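Local structure of NIF3-related protein (Bacillus cereus, 2GX8) at residues 272-277 / 307-312; 330-335 / 348-353. The protein is of unknown function but belongs to the NIF3 family, binds two zinc ions at a conserved dimetal motif and carries an additional, probably regulatory, domain. All coordinates share one frame; numbering follows the deposited sequence.

Contact 1. Residues 272-277 / 307-312; sequences IGYLQE and VRKVAV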
ATOM      1  N   ILE C 272     -32.320  12.218  11.853  1.00 53.88           N
ATOM      2  CA  ILE C 272     -33.260  12.600  10.826  1.00 53.47           C
ATOM      3  C   ILE C 272     -34.619  12.525  11.480  1.00 55.00           C
ATOM      4  O   ILE C 272     -34.917  11.538  12.139  1.00 56.32           O
ATOM      5  CB  ILE C 272     -33.119  11.791   9.490  1.00 54.93           C
ATOM      6  CG1 ILE C 272     -34.001  12.428   8.389  1.00 50.71           C
ATOM      7  CG2 ILE C 272     -33.369  10.289   9.673  1.00 51.70           C
ATOM      8  CD1 ILE C 272     -33.816  11.829   7.007  1.00 50.25           C
ATOM      9  N   GLY C 273     -35.403  13.598  11.347  1.00 55.02           N
ATOM     10  CA  GLY C 273     -36.700  13.723  11.971  1.00 53.94           C
ATOM     11  C   GLY C 273     -37.603  14.666  11.190  1.00 55.08           C
ATOM     12  O   GLY C 273     -37.297  15.024  10.047  1.00 55.44           O
ATOM     13  N   TYR C 274     -38.687  15.104  11.829  1.00 53.27           N
ATOM     14  CA  TYR C 274     -39.705  15.947  11.183  1.00 53.77           C
ATOM     15  C   TYR C 274     -39.997  17.263  11.881  1.00 53.72           C
ATOM     16  O   TYR C 274     -40.167  17.302  13.098  1.00 52.89           O
ATOM     17  CB  TYR C 274     -41.023  15.164  11.091  1.00 53.13           C
ATOM     18  CG  TYR C 274     -40.936  13.933  10.222  1.00 53.18           C
ATOM     19  CD1 TYR C 274     -40.636  12.678  10.770  1.00 52.43           C
ATOM     20  CD2 TYR C 274     -41.132  14.028   8.839  1.00 53.36           C
ATOM     21  CE1 TYR C 274     -40.544  11.545   9.952  1.00 54.10           C
ATOM     22  CE2 TYR C 274     -41.049  12.909   8.014  1.00 53.68           C
ATOM     23  CZ  TYR C 274     -40.751  11.676   8.565  1.00 54.57           C
ATOM     24  OH  TYR C 274     -40.680  10.581   7.712  1.00 56.19           O
ATOM     25  N   LEU C 275     -40.081  18.345  11.110  1.00 55.17           N
ATOM     26  CA  LEU C 275     -40.476  19.625  11.690  1.00 57.13           C
ATOM     27  C   LEU C 275     -41.921  19.514  12.191  1.00 58.62           C
ATOM     28  O   LEU C 275     -42.653  18.598  11.799  1.00 59.38           O
ATOM     29  CB  LEU C 275     -40.339  20.771  10.683  1.00 56.20           C
ATOM     30  CG  LEU C 275     -38.955  21.204  10.194  1.00 57.40           C
ATOM     31  CD1 LEU C 275     -39.064  22.235   9.094  1.00 54.61           C
ATOM     32  CD2 LEU C 275     -38.067  21.731  11.325  1.00 57.83           C
ATOM     33  N   GLN C 276     -42.322  20.430  13.071  1.00 60.99           N
ATOM     34  CA  GLN C 276     -43.693  20.475  13.593  1.00 61.52           C
ATOM     35  C   GLN C 276     -44.692  20.917  12.495  1.00 62.17           C
ATOM     36  O   GLN C 276     -45.848  20.459  12.449  1.00 62.36           O
ATOM     37  CB  GLN C 276     -43.751  21.413  14.818  1.00 62.71           C
ATOM     38  CG  GLN C 276     -45.148  21.630  15.487  1.00 62.71           C
ATOM     39  CD  GLN C 276     -45.647  20.434  16.308  1.00 68.10           C
ATOM     40  OE1 GLN C 276     -44.991  19.386  16.397  1.00 69.94           O
ATOM     41  NE2 GLN C 276     -46.814  20.599  16.923  1.00 69.75           N
ATOM     42  N   GLU C 277     -44.246  21.827  11.629  1.00 61.93           N
ATOM     43  CA  GLU C 277     -45.044  22.297  10.494  1.00 61.32           C
ATOM     44  C   GLU C 277     -44.156  22.493   9.267  1.00 60.62           C
ATOM     45  O   GLU C 277     -42.960  22.766   9.406  1.00 58.95           O
ATOM     46  CB  GLU C 277     -45.815  23.584  10.819  1.00 61.62           C
ATOM     47  CG  GLU C 277     -47.176  23.360  11.517  1.00 62.81           C
ATOM     48  CD  GLU C 277     -48.009  24.645  11.664  1.00 63.02           C
ATOM     49  OE1 GLU C 277     -47.430  25.756  11.584  1.00 65.29           O
ATOM     50  OE2 GLU C 277     -49.241  24.543  11.879  1.00 65.25           O
ATOM     51  N   VAL C 307     -40.167  22.052   2.743  1.00 59.74           N
ATOM     52  CA  VAL C 307     -39.397  21.107   3.526  1.00 59.64           C
ATOM     53  C   VAL C 307     -40.171  20.670   4.756  1.00 59.53           C
ATOM     54  O   VAL C 307     -40.757  21.494   5.469  1.00 57.66           O
ATOM     55  CB  VAL C 307     -37.996  21.598   3.944  1.00 59.36           C
ATOM     56  CG1 VAL C 307     -37.136  21.957   2.719  1.00 61.24           C
ATOM     57  CG2 VAL C 307     -38.060  22.757   4.921  1.00 59.39           C
ATOM     58  N   ARG C 308     -40.141  19.358   4.997  1.00 59.60           N
ATOM     59  CA  ARG C 308     -40.828  18.753   6.128  1.00 59.72           C
ATOM     60  C   ARG C 308     -39.877  17.857   6.939  1.00 57.85           C
ATOM     61  O   ARG C 308     -39.769  18.023   8.159  1.00 57.12           O
ATOM     62  CB  ARG C 308     -42.058  17.983   5.649  1.00 60.00           C
ATOM     63  CG  ARG C 308     -42.739  17.140   6.723  1.00 65.61           C
ATOM     64  CD  ARG C 308     -43.559  17.947   7.732  1.00 74.11           C
ATOM     65  NE  ARG C 308     -44.478  17.050   8.446  1.00 79.53           N
ATOM     66  CZ  ARG C 308     -45.201  17.394   9.507  1.00 82.33           C
ATOM     67  NH1 ARG C 308     -45.110  18.625  10.007  1.00 84.71           N
ATOM     68  NH2 ARG C 308     -46.002  16.502  10.080  1.00 81.98           N
ATOM     69  N   LYS C 309     -39.210  16.896   6.302  1.00 56.49           N
ATOM     70  CA  LYS C 309     -38.241  16.133   7.094  1.00 55.33           C
ATOM     71  C   LYS C 309     -36.840  16.637   6.886  1.00 54.79           C
ATOM     72  O   LYS C 309     -36.403  16.883   5.765  1.00 54.76           O
ATOM     73  CB  LYS C 309     -38.356  14.613   6.991  1.00 55.20           C
ATOM     74  CG  LYS C 309     -37.772  13.946   5.801  1.00 55.57           C
ATOM     75  CD  LYS C 309     -38.075  12.437   5.825  1.00 55.73           C
ATOM     76  CE  LYS C 309     -37.444  11.703   6.995  1.00 54.91           C
ATOM     77  NZ  LYS C 309     -37.751  10.232   6.921  1.00 48.97           N
ATOM     78  N   VAL C 310     -36.145  16.752   8.016  1.00 54.49           N
ATOM     79  CA  VAL C 310     -34.840  17.346   8.115  1.00 52.50           C
ATOM     80  C   VAL C 310     -33.790  16.379   8.653  1.00 54.12           C
ATOM     81  O   VAL C 310     -34.025  15.669   9.630  1.00 54.76           O
ATOM     82  CB  VAL C 310     -34.909  18.517   9.127  1.00 51.10           C
ATOM     83  CG1 VAL C 310     -33.546  19.175   9.333  1.00 50.83           C
ATOM     84  CG2 VAL C 310     -35.964  19.540   8.716  1.00 48.95           C
ATOM     85  N   ALA C 311     -32.624  16.379   8.014  1.00 53.24           N
ATOM     86  CA  ALA C 311     -31.475  15.602   8.476  1.00 52.80           C
ATOM     87  C   ALA C 311     -30.473  16.596   9.065  1.00 52.40           C
ATOM     88  O   ALA C 311     -30.297  17.682   8.538  1.00 53.53           O
ATOM     89  CB  ALA C 311     -30.844  14.818   7.307  1.00 49.85           C
ATOM     90  N   VAL C 312     -29.862  16.272  10.188  1.00 53.44           N
ATOM     91  CA  VAL C 312     -28.790  17.151  10.729  1.00 54.08           C
ATOM     92  C   VAL C 312     -27.584  16.351  11.156  1.00 54.65           C
ATOM     93  O   VAL C 312     -27.727  15.267  11.674  1.00 55.74           O
ATOM     94  CB  VAL C 312     -29.272  18.100  11.876  1.00 54.35           C
ATOM     95  CG1 VAL C 312     -30.083  17.350  12.921  1.00 53.31           C
ATOM     96  CG2 VAL C 312     -28.091  18.846  12.500  1.00 50.11           C
TER
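Tyr274 and Lys309 face each other as a non-hydrogen-bonded antiparallel pair, and their side chains run alongside one another in the same direction. The lysine can be followed outward from the backbone. Lys309 CB touches both Gly273 O and the tyrosine ring, 3.3 Å from Tyr274 CE2. CG then leaves between the backbone N and the carbonyl carbon (chi1 80°), which keeps the chain beside the ring, and CD passes Tyr274 CE2 and OH. After the bend at chi3 (-64°), Lys309 CE fits between Tyr274 OH and Ile272 CD1, 3.6 Å from the latter. At the tip, Lys309 NZ donates to Tyr274 OH at 3.1 Å. It also donates to the carbonyl of Lys327, so two acceptors fix the ammonium group. This is one edge-to-edge pairing in a large mixed beta-sheet, where strand 270-280 lies between strands 306-313 and 150-168. The backbone is joined by the reciprocal bonds of Gly273 and Val310, and by Leu275 N to Arg308 O at 3.0 Å, almost straight at 170°. On the face carrying Val310, Leu275 CG lies 3.7 Å from Val310 CG2, with Phe284 of helix 281-292 touching both residues. Arg308, bent at chi2, lays its guanidinium beside the backbone of Leu275 and Gln276: Leu275 O lies over one face, while Arg308 NH1 makes a weak in-plane bond to Gln276 O, 3.1 Å away.

Contact 2. Residues 330-335 / 348-353; sequences DVYVTG and LGLNIV
A parallel beta-alpha-beta unit, strand 331-335, helix 339-348 and strand 351-354, brings these two segments together as neighbours in the sheet. Val331 pairs with Asn351, Tyr332 with Ile352 and Val333 with Val353. The hydrogen bonds alternate in direction: Tyr332 N donates to Asn351 O at 2.8 Å, Val353 N to Tyr332 O at 3.0 Å, and Thr334 N to Val353 O at 3.3 Å. In the first two the donor stands well above the carbonyl plane, whereas the third lies in it. A weak bond from Asn351 N to Asp330 O begins the series.

The side chains alternate between the two faces. On one, Val331 CG2 meets Val353 CG2 at 3.9 Å, the two valines crossing at a slant, and Phe284 of helix 281-292 covers Val331 and Val333. On the other, chi1 (-179°) sets Leu350 CG opposite its own backbone N, and chi2 (71°) then brings Leu350 CD2 to 3.9 Å from Tyr332 CB. Ile352 CG2 rests 3.4 Å from Tyr332 O, while Thr334 CG2 lies over one face of the tyrosine ring, offset toward its rim. The buried hydroxyl of Tyr332 is bonded to Gly317 O, and that of Thr334 to Leu313 O.

Gly349, with positive phi, is the C-prime residue of a Schellman motif that closes helix 339-348 and lets the chain enter the second strand. Strand 331-335, helix 339-348 and the parallel strand 351-354 together form a classic beta-alpha-beta crossover.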
ATOM      1  N   ASP C 330     -35.669  16.289   3.107  1.00 54.44           N
ATOM      2  CA  ASP C 330     -36.071  17.354   2.195  1.00 53.68           C
ATOM      3  C   ASP C 330     -34.956  18.383   2.212  1.00 55.27           C
ATOM      4  O   ASP C 330     -34.748  19.097   1.221  1.00 57.20           O
ATOM      5  CB  ASP C 330     -37.361  18.022   2.677  1.00 53.32           C
ATOM      6  CG  ASP C 330     -38.587  17.166   2.454  1.00 54.55           C
ATOM      7  OD1 ASP C 330     -38.716  16.568   1.358  1.00 55.81           O
ATOM      8  OD2 ASP C 330     -39.449  17.117   3.365  1.00 52.93           O
ATOM      9  N   VAL C 331     -34.254  18.443   3.347  1.00 52.38           N
ATOM     10  CA  VAL C 331     -33.181  19.382   3.588  1.00 52.39           C
ATOM     11  C   VAL C 331     -32.152  18.740   4.523  1.00 51.43           C
ATOM     12  O   VAL C 331     -32.502  17.946   5.384  1.00 51.36           O
ATOM     13  CB  VAL C 331     -33.712  20.685   4.240  1.00 51.85           C
ATOM     14  CG1 VAL C 331     -34.289  20.396   5.572  1.00 52.76           C
ATOM     15  CG2 VAL C 331     -32.603  21.738   4.387  1.00 51.37           C
ATOM     16  N   TYR C 332     -30.892  19.109   4.371  1.00 51.76           N
ATOM     17  CA  TYR C 332     -29.821  18.559   5.204  1.00 50.75           C
ATOM     18  C   TYR C 332     -29.023  19.691   5.863  1.00 52.54           C
ATOM     19  O   TYR C 332     -28.477  20.530   5.186  1.00 53.93           O
ATOM     20  CB  TYR C 332     -28.951  17.631   4.341  1.00 48.82           C
ATOM     21  CG  TYR C 332     -27.751  16.932   5.006  1.00 47.80           C
ATOM     22  CD1 TYR C 332     -26.583  16.714   4.278  1.00 45.18           C
ATOM     23  CD2 TYR C 332     -27.785  16.489   6.344  1.00 44.22           C
ATOM     24  CE1 TYR C 332     -25.469  16.057   4.846  1.00 40.61           C
ATOM     25  CE2 TYR C 332     -26.636  15.826   6.942  1.00 45.06           C
ATOM     26  CZ  TYR C 332     -25.497  15.630   6.172  1.00 46.39           C
ATOM     27  OH  TYR C 332     -24.354  14.990   6.676  1.00 47.97           O
ATOM     28  N   VAL C 333     -28.953  19.698   7.190  1.00 53.38           N
ATOM     29  CA  VAL C 333     -28.243  20.733   7.931  1.00 53.29           C
ATOM     30  C   VAL C 333     -26.911  20.206   8.421  1.00 53.69           C
ATOM     31  O   VAL C 333     -26.887  19.428   9.357  1.00 54.77           O
ATOM     32  CB  VAL C 333     -29.031  21.166   9.188  1.00 52.54           C
ATOM     33  CG1 VAL C 333     -28.255  22.212   9.967  1.00 50.21           C
ATOM     34  CG2 VAL C 333     -30.380  21.683   8.811  1.00 51.71           C
ATOM     35  N   THR C 334     -25.807  20.671   7.829  1.00 54.40           N
ATOM     36  CA  THR C 334     -24.466  20.205   8.194  1.00 54.82           C
ATOM     37  C   THR C 334     -23.407  21.270   7.888  1.00 55.38           C
ATOM     38  O   THR C 334     -23.681  22.204   7.136  1.00 57.94           O
ATOM     39  CB  THR C 334     -24.155  18.886   7.433  1.00 55.50           C
ATOM     40  OG1 THR C 334     -22.979  18.247   7.965  1.00 56.08           O
ATOM     41  CG2 THR C 334     -24.038  19.133   5.927  1.00 55.09           C
ATOM     42  N   GLY C 335     -22.199  21.135   8.436  1.00 55.40           N
ATOM     43  CA  GLY C 335     -21.141  22.104   8.191  1.00 54.69           C
ATOM     44  C   GLY C 335     -20.149  21.710   7.114  1.00 56.18           C
ATOM     45  O   GLY C 335     -20.163  20.588   6.597  1.00 55.84           O
ATOM     46  N   LEU C 348     -28.994  15.165  -6.466  1.00 57.38           N
ATOM     47  CA  LEU C 348     -29.792  14.177  -5.736  1.00 56.02           C
ATOM     48  C   LEU C 348     -31.203  14.728  -5.490  1.00 56.23           C
ATOM     49  O   LEU C 348     -32.145  13.967  -5.301  1.00 55.66           O
ATOM     50  CB  LEU C 348     -29.166  13.836  -4.389  1.00 56.10           C
ATOM     51  CG  LEU C 348     -27.835  13.081  -4.347  1.00 53.65           C
ATOM     52  CD1 LEU C 348     -27.348  12.973  -2.909  1.00 54.32           C
ATOM     53  CD2 LEU C 348     -27.963  11.689  -4.982  1.00 52.97           C
ATOM     54  N   GLY C 349     -31.336  16.050  -5.518  1.00 56.03           N
ATOM     55  CA  GLY C 349     -32.596  16.721  -5.201  1.00 55.87           C
ATOM     56  C   GLY C 349     -32.646  17.020  -3.701  1.00 55.74           C
ATOM     57  O   GLY C 349     -33.717  17.117  -3.124  1.00 55.57           O
ATOM     58  N   LEU C 350     -31.471  17.170  -3.068  1.00 55.14           N
ATOM     59  CA  LEU C 350     -31.373  17.446  -1.638  1.00 53.98           C
ATOM     60  C   LEU C 350     -31.023  18.905  -1.326  1.00 54.92           C
ATOM     61  O   LEU C 350     -30.007  19.431  -1.805  1.00 57.35           O
ATOM     62  CB  LEU C 350     -30.301  16.541  -1.007  1.00 54.53           C
ATOM     63  CG  LEU C 350     -30.054  16.665   0.492  1.00 52.78           C
ATOM     64  CD1 LEU C 350     -31.214  16.095   1.288  1.00 50.16           C
ATOM     65  CD2 LEU C 350     -28.766  15.931   0.847  1.00 52.62           C
ATOM     66  N   ASN C 351     -31.842  19.557  -0.507  1.00 53.63           N
ATOM     67  CA  ASN C 351     -31.554  20.905  -0.095  1.00 51.44           C
ATOM     68  C   ASN C 351     -30.567  20.858   1.054  1.00 51.80           C
ATOM     69  O   ASN C 351     -30.447  19.836   1.726  1.00 49.34           O
ATOM     70  CB  ASN C 351     -32.824  21.584   0.343  1.00 53.45           C
ATOM     71  CG  ASN C 351     -33.804  21.734  -0.782  1.00 51.78           C
ATOM     72  OD1 ASN C 351     -33.430  21.732  -1.962  1.00 53.86           O
ATOM     73  ND2 ASN C 351     -35.053  21.894  -0.435  1.00 53.62           N
ATOM     74  N   ILE C 352     -29.863  21.961   1.273  1.00 50.60           N
ATOM     75  CA  ILE C 352     -28.867  22.006   2.309  1.00 50.44           C
ATOM     76  C   ILE C 352     -28.874  23.350   2.965  1.00 50.20           C
ATOM     77  O   ILE C 352     -29.078  24.351   2.308  1.00 50.85           O
ATOM     78  CB  ILE C 352     -27.435  21.788   1.728  1.00 51.40           C
ATOM     79  CG1 ILE C 352     -27.429  20.573   0.789  1.00 54.18           C
ATOM     80  CG2 ILE C 352     -26.369  21.718   2.836  1.00 52.31           C
ATOM     81  CD1 ILE C 352     -26.384  19.613   1.066  1.00 58.06           C
ATOM     82  N   VAL C 353     -28.715  23.359   4.278  1.00 49.56           N
ATOM     83  CA  VAL C 353     -28.474  24.593   4.991  1.00 48.62           C
ATOM     84  C   VAL C 353     -27.170  24.333   5.757  1.00 48.47           C
ATOM     85  O   VAL C 353     -27.081  23.365   6.456  1.00 49.27           O
ATOM     86  CB  VAL C 353     -29.560  24.933   5.976  1.00 46.82           C
ATOM     87  CG1 VAL C 353     -29.160  26.182   6.689  1.00 42.79           C
ATOM     88  CG2 VAL C 353     -30.953  25.141   5.233  1.00 48.36           C
TER

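From the N terminus, the chain first closes a loop at contact 1: after it has run through helix 281-292 and the short strand 298-300, strand 306-313 returns antiparallel to strand 270-280. It then runs through helix 321-326 into strand 331-335, and the shorter loop of contact 2 closes around helix 339-348. The two loops follow in series, neither nested nor crossed. They are joined across the sheet, since strands 306-313 and 331-335 are parallel neighbours: Lys309 O with Asp330 N and Ala311 O with Val333 N are probable hydrogen bonds of 2.8 Å each. Four strands are thus tied into one sheet, and Phe284 packs against both contacts from helix 281-292.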